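Local coordinates for protein endoribonuclease AbiQ (Lactococcus lactis, PDB 4GLK) that cleaves RNA as the endoribonuclease toxin of a type III toxin-antitoxin system and is neutralized by its cognate RNA antitoxin, AntiQ, at residues I13-L16 against R17-E20. The protein carries 1 engineered substitution. Sequence-based numbering, arbitrary orientation.
Sequences IAYL and RKFE
Y15 and F19, four residues apart, form a T-shaped pair: their planes lie at 79°, the centroids are 5.3 Å apart, and the edge of F19 is directed at a face of Y15. F19 CE2 does the touching, 3.8 Å from Y15 CE1 and displaced toward the rim. With CG anti to the backbone N (chi1 167°), the tyrosine ring is carried beside its own carbonyl carbon, on the side where F19 follows.

K18, its chain bent at chi2 and chi3, runs back over the backbone, placing CE 3.4 Å from both A14 O and Y15 CA, and NZ near the edge of the Y15 ring. R17 CD meets I13 CG2 at van der Waals distance, 4.0 Å.

Four backbone hydrogen bonds join the two segments, with mixed spacing. R17 N to I13 O (2.9 Å) and E20 N to L16 O (2.9 Å) are i+4; K18 N to Y15 O (3.3 Å) and F19 N to L16 O are i+3. L16 O is thus shared by two N-H groups approaching from different directions.

Helix 155-166 flanks one side: K161 O accepts from Y15 OH, the K161 side chain makes a cation-pi contact with F19, and L158 touches L16. I93 of strand 79-94 packs on I13 and L16, wedging the end of helix 10-16 between sheet and C-terminal helix.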
loop_
_atom_site.group_PDB
_atom_site.type_symbol
_atom_site.label_atom_id
_atom_site.label_comp_id
_atom_site.label_asym_id
_atom_site.label_seq_id
_atom_site.Cartn_x
_atom_site.Cartn_y
_atom_site.Cartn_z
ATOM N N ILE A 13 2.014 -9.948 -9.183
ATOM C CA ILE A 13 3.059 -9.615 -8.196
ATOM C C ILE A 13 4.399 -10.234 -8.603
ATOM O O ILE A 13 5.412 -9.528 -8.610
ATOM C CB ILE A 13 2.618 -10.013 -6.758
ATOM C CG1 ILE A 13 1.410 -9.155 -6.301
ATOM C CG2 ILE A 13 3.781 -9.952 -5.743
ATOM C CD1 ILE A 13 1.661 -7.614 -6.082
ATOM N N ALA A 14 4.390 -11.533 -8.990
ATOM C CA ALA A 14 5.597 -12.248 -9.424
ATOM C C ALA A 14 6.196 -11.550 -10.636
ATOM O O ALA A 14 7.412 -11.472 -10.735
ATOM C CB ALA A 14 5.288 -13.707 -9.748
ATOM N N TYR A 15 5.338 -10.987 -11.511
ATOM C CA TYR A 15 5.749 -10.248 -12.694
ATOM C C TYR A 15 6.413 -8.908 -12.331
ATOM O O TYR A 15 7.441 -8.576 -12.925
ATOM C CB TYR A 15 4.577 -10.069 -13.655
ATOM C CG TYR A 15 4.817 -9.065 -14.763
ATOM C CD1 TYR A 15 5.444 -9.445 -15.953
ATOM C CD2 TYR A 15 4.339 -7.762 -14.665
ATOM C CE1 TYR A 15 5.595 -8.545 -17.008
ATOM C CE2 TYR A 15 4.480 -6.857 -15.711
ATOM C CZ TYR A 15 5.118 -7.248 -16.877
ATOM O OH TYR A 15 5.268 -6.329 -17.882
ATOM N N LEU A 16 5.826 -8.133 -11.383
ATOM C CA LEU A 16 6.426 -6.864 -10.964
ATOM C C LEU A 16 7.756 -7.103 -10.262
ATOM O O LEU A 16 8.678 -6.326 -10.472
ATOM C CB LEU A 16 5.515 -6.021 -10.059
ATOM C CG LEU A 16 4.257 -5.402 -10.648
ATOM C CD1 LEU A 16 3.655 -4.428 -9.662
ATOM C CD2 LEU A 16 4.529 -4.679 -11.981
ATOM N N ARG A 17 7.856 -8.181 -9.451
ATOM C CA ARG A 17 9.076 -8.533 -8.713
ATOM C C ARG A 17 10.252 -8.932 -9.626
ATOM O O ARG A 17 11.392 -8.974 -9.157
ATOM C CB ARG A 17 8.817 -9.566 -7.603
ATOM C CG ARG A 17 7.870 -9.078 -6.514
ATOM C CD ARG A 17 7.797 -10.008 -5.321
ATOM N NE ARG A 17 8.801 -9.633 -4.318
ATOM C CZ ARG A 17 9.892 -10.339 -4.064
ATOM N NH1 ARG A 17 10.120 -11.482 -4.683
ATOM N NH2 ARG A 17 10.764 -9.905 -3.157
ATOM N N LYS A 18 9.987 -9.198 -10.931
ATOM C CA LYS A 18 11.029 -9.427 -11.943
ATOM C C LYS A 18 11.881 -8.149 -12.098
ATOM O O LYS A 18 13.088 -8.236 -12.276
ATOM C CB LYS A 18 10.398 -9.708 -13.313
ATOM C CG LYS A 18 10.199 -11.173 -13.644
ATOM C CD LYS A 18 8.973 -11.405 -14.532
ATOM C CE LYS A 18 8.070 -12.471 -13.922
ATOM N NZ LYS A 18 7.026 -12.968 -14.862
ATOM N N PHE A 19 11.222 -6.973 -12.023
ATOM C CA PHE A 19 11.804 -5.635 -12.245
ATOM C C PHE A 19 12.021 -4.816 -10.971
ATOM O O PHE A 19 12.960 -4.028 -10.931
ATOM C CB PHE A 19 10.936 -4.844 -13.233
ATOM C CG PHE A 19 10.434 -5.649 -14.410
ATOM C CD1 PHE A 19 11.261 -5.912 -15.499
ATOM C CD2 PHE A 19 9.136 -6.142 -14.433
ATOM C CE1 PHE A 19 10.793 -6.657 -16.588
ATOM C CE2 PHE A 19 8.675 -6.898 -15.518
ATOM C CZ PHE A 19 9.503 -7.139 -16.595
ATOM N N GLU A 20 11.175 -5.010 -9.932
ATOM C CA GLU A 20 11.272 -4.300 -8.661
ATOM C C GLU A 20 11.185 -5.245 -7.453
ATOM O O GLU A 20 10.090 -5.633 -7.061
ATOM C CB GLU A 20 10.217 -3.166 -8.589
ATOM C CG GLU A 20 10.343 -2.241 -7.380
ATOM C CD GLU A 20 11.715 -1.623 -7.167
ATOM O OE1 GLU A 20 11.989 -0.560 -7.771
ATOM O OE2 GLU A 20 12.532 -2.224 -6.432
#